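Local coordinates for uncharacterized protein (Gallus gallus, PDB 3WXB), which reduces carbonyl compounds with NAD(P)H as the hydride donor, as a member of the short-chain dehydrogenase/reductase family, at residues Lys157-Asn162 with Cys169-Ile174. Numbering follows the deposited sequence.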
ATOM      1  N   LYS A 157     -11.585  25.413  -0.512  1.00 32.13           N
ATOM      2  CA  LYS A 157     -11.858  26.791  -0.936  1.00 35.21           C
ATOM      3  C   LYS A 157     -12.005  26.882  -2.461  1.00 32.56           C
ATOM      4  O   LYS A 157     -12.951  27.565  -2.968  1.00 34.53           O
ATOM      5  CB  LYS A 157     -10.786  27.802  -0.431  1.00 39.23           C
ATOM      6  CG  LYS A 157     -11.199  29.315  -0.739  1.00 39.59           C
ATOM      7  CD  LYS A 157     -11.883  29.972   0.507  1.00 51.80           C
ATOM      8  CE  LYS A 157     -10.838  30.743   1.449  1.00 52.94           C
ATOM      9  NZ  LYS A 157      -9.563  29.977   1.896  1.00 58.95           N
ATOM     10  N   ALA A 158     -11.132  26.186  -3.196  1.00 26.71           N
ATOM     11  CA  ALA A 158     -11.285  26.128  -4.652  1.00 29.50           C
ATOM     12  C   ALA A 158     -12.623  25.494  -5.097  1.00 32.53           C
ATOM     13  O   ALA A 158     -13.209  25.941  -6.086  1.00 33.92           O
ATOM     14  CB  ALA A 158     -10.092  25.448  -5.352  1.00 27.79           C
ATOM     15  N   ALA A 159     -13.058  24.453  -4.391  1.00 28.64           N
ATOM     16  CA  ALA A 159     -14.311  23.755  -4.676  1.00 31.64           C
ATOM     17  C   ALA A 159     -15.479  24.712  -4.422  1.00 35.34           C
ATOM     18  O   ALA A 159     -16.393  24.782  -5.215  1.00 36.51           O
ATOM     19  CB  ALA A 159     -14.464  22.522  -3.769  1.00 27.83           C
ATOM     20  N   GLN A 160     -15.416  25.433  -3.322  1.00 33.01           N
ATOM     21  CA  GLN A 160     -16.403  26.424  -2.955  1.00 37.28           C
ATOM     22  C   GLN A 160     -16.510  27.593  -3.923  1.00 38.30           C
ATOM     23  O   GLN A 160     -17.522  28.218  -4.019  1.00 34.68           O
ATOM     24  CB  GLN A 160     -16.071  26.962  -1.597  1.00 40.68           C
ATOM     25  CG  GLN A 160     -16.609  26.155  -0.548  1.00 46.43           C
ATOM     26  CD  GLN A 160     -15.893  26.355   0.722  1.00 54.20           C
ATOM     27  OE1 GLN A 160     -15.141  27.288   0.883  1.00 58.10           O
ATOM     28  NE2 GLN A 160     -16.104  25.469   1.637  1.00 58.75           N
ATOM     29  N   GLU A 161     -15.434  27.867  -4.609  1.00 30.83           N
ATOM     30  CA  GLU A 161     -15.373  28.902  -5.629  1.00 37.08           C
ATOM     31  C   GLU A 161     -16.138  28.542  -6.896  1.00 38.33           C
ATOM     32  O   GLU A 161     -16.446  29.419  -7.681  1.00 39.06           O
ATOM     33  CB  GLU A 161     -13.913  29.293  -5.997  1.00 36.04           C
ATOM     34  CG  GLU A 161     -13.232  30.204  -4.987  1.00 37.11           C
ATOM     35  CD  GLU A 161     -11.681  30.182  -5.076  1.00 39.05           C
ATOM     36  OE1 GLU A 161     -11.085  29.535  -5.969  1.00 40.46           O
ATOM     37  OE2 GLU A 161     -11.040  30.848  -4.232  1.00 42.79           O
ATOM     38  N   ASN A 162     -16.389  27.250  -7.115  1.00 39.92           N
ATOM     39  CA  ASN A 162     -17.035  26.718  -8.317  1.00 42.06           C
ATOM     40  C   ASN A 162     -18.139  25.779  -7.883  1.00 40.80           C
ATOM     41  O   ASN A 162     -18.085  24.606  -8.160  1.00 39.11           O
ATOM     42  CB  ASN A 162     -16.032  25.957  -9.168  1.00 44.55           C
ATOM     43  CG  ASN A 162     -14.792  26.781  -9.485  1.00 49.83           C
ATOM     44  OD1 ASN A 162     -14.660  27.324 -10.585  1.00 47.64           O
ATOM     45  ND2 ASN A 162     -13.847  26.839  -8.531  1.00 49.88           N
ATOM     46  N   CYS A 169     -10.524  18.367 -12.796  1.00 27.76           N
ATOM     47  CA  CYS A 169      -9.202  18.794 -12.427  1.00 29.35           C
ATOM     48  C   CYS A 169      -9.028  20.304 -12.589  1.00 33.69           C
ATOM     49  O   CYS A 169      -7.985  20.840 -12.232  1.00 31.61           O
ATOM     50  CB  CYS A 169      -8.177  18.006 -13.224  1.00 31.29           C
ATOM     51  SG  CYS A 169      -8.286  16.290 -12.768  1.00 28.36           S
ATOM     52  N   SER A 170     -10.048  20.994 -13.116  1.00 30.99           N
ATOM     53  CA  SER A 170      -9.989  22.460 -13.237  1.00 31.53           C
ATOM     54  C   SER A 170     -10.605  23.066 -11.971  1.00 31.76           C
ATOM     55  O   SER A 170     -10.305  24.202 -11.615  1.00 39.95           O
ATOM     56  CB  SER A 170     -10.733  22.971 -14.490  1.00 31.66           C
ATOM     57  OG  SER A 170     -10.024  22.675 -15.693  1.00 34.46           O
ATOM     58  N   LYS A 171     -11.432  22.310 -11.272  1.00 29.44           N
ATOM     59  CA  LYS A 171     -12.121  22.798 -10.067  1.00 28.09           C
ATOM     60  C   LYS A 171     -11.287  22.594  -8.755  1.00 29.16           C
ATOM     61  O   LYS A 171     -10.725  23.543  -8.187  1.00 28.29           O
ATOM     62  CB  LYS A 171     -13.518  22.175 -10.014  1.00 28.87           C
ATOM     63  CG  LYS A 171     -14.332  22.390  -8.676  1.00 31.44           C
ATOM     64  CD  LYS A 171     -15.723  21.738  -8.743  1.00 32.63           C
ATOM     65  CE  LYS A 171     -16.447  22.006  -7.445  1.00 31.45           C
ATOM     66  NZ  LYS A 171     -17.880  21.576  -7.479  1.00 33.44           N
ATOM     67  N   ALA A 172     -11.203  21.359  -8.255  1.00 29.52           N
ATOM     68  CA  ALA A 172     -10.381  21.090  -7.076  1.00 25.28           C
ATOM     69  C   ALA A 172     -10.035  19.628  -7.189  1.00 26.71           C
ATOM     70  O   ALA A 172     -10.954  18.794  -7.216  1.00 25.64           O
ATOM     71  CB  ALA A 172     -11.166  21.323  -5.794  1.00 26.83           C
ATOM     72  N   ALA A 173      -8.747  19.308  -7.279  1.00 24.85           N
ATOM     73  CA  ALA A 173      -8.313  17.898  -7.548  1.00 24.84           C
ATOM     74  C   ALA A 173      -6.994  17.562  -6.803  1.00 25.26           C
ATOM     75  O   ALA A 173      -6.139  18.431  -6.687  1.00 25.08           O
ATOM     76  CB  ALA A 173      -8.077  17.667  -9.047  1.00 21.55           C
ATOM     77  N   ILE A 174      -6.844  16.326  -6.382  1.00 26.08           N
ATOM     78  CA  ILE A 174      -5.605  15.757  -5.914  1.00 23.20           C
ATOM     79  C   ILE A 174      -5.186  14.698  -6.920  1.00 23.31           C
ATOM     80  O   ILE A 174      -5.921  13.819  -7.229  1.00 22.64           O
ATOM     81  CB  ILE A 174      -5.759  15.133  -4.515  1.00 24.30           C
ATOM     82  CG1 ILE A 174      -6.093  16.185  -3.475  1.00 25.53           C
ATOM     83  CG2 ILE A 174      -4.529  14.359  -4.134  1.00 21.84           C
ATOM     84  CD1 ILE A 174      -6.734  15.670  -2.289  1.00 25.07           C
TER
HETATM   85  O   HOH W   1     -18.369  22.391  -4.748  1.00 39.87           O
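Lys171 NZ is held between the chain just beyond helix 130-160 and the connecting loop: it hydrogen-bonds to Gly166 O in that loop, to a water that accepts from NZ at 2.9 Å, and weakly to Asn162 O at 3.1 Å. The same water donates to Ala159 O, 3.1 Å away, so the ammonium reaches that carbonyl indirectly. With CG anti to the backbone N (chi1 170°) and every later torsion extended, the lysine runs straight alongside Asn162. Lys171 CG lies against Asn162 CB at 4.0 Å, while Lys171 CE approaches the carbonyl oxygens of both Ala159 and Asn162, the latter at 3.2 Å. Asn162 itself folds back on the helix: its ND2 donates to Ala158 O at 2.7 Å, nearly along the C=O and with that oxygen in the plane of the Asn162 amide, but the N-H is bent (144°). The carbonyl oxygens of Asn162 and Gly166 probably stabilise the charge on Lys171. A methionine in its place would probably leave both carbonyls without their charged donor and break the water bridge to Ala159 O. Deeper in, Ala172 CB packs on Ala159 CB at 4.1 Å, and the Lys171 carbonyl points its oxygen at Ala158 CB, 3.5 Å away; such small side chains let helix and incoming chain come close. Ala172 then pairs through its backbone with Phe222, leading into strand 173-177. This is the helix-to-strand connection in the beta-alpha-beta crossover from strand 112-115 through helix 130-160 to the neighbouring parallel strand 173-177, in the Rossmann fold of short-chain dehydrogenases/reductases.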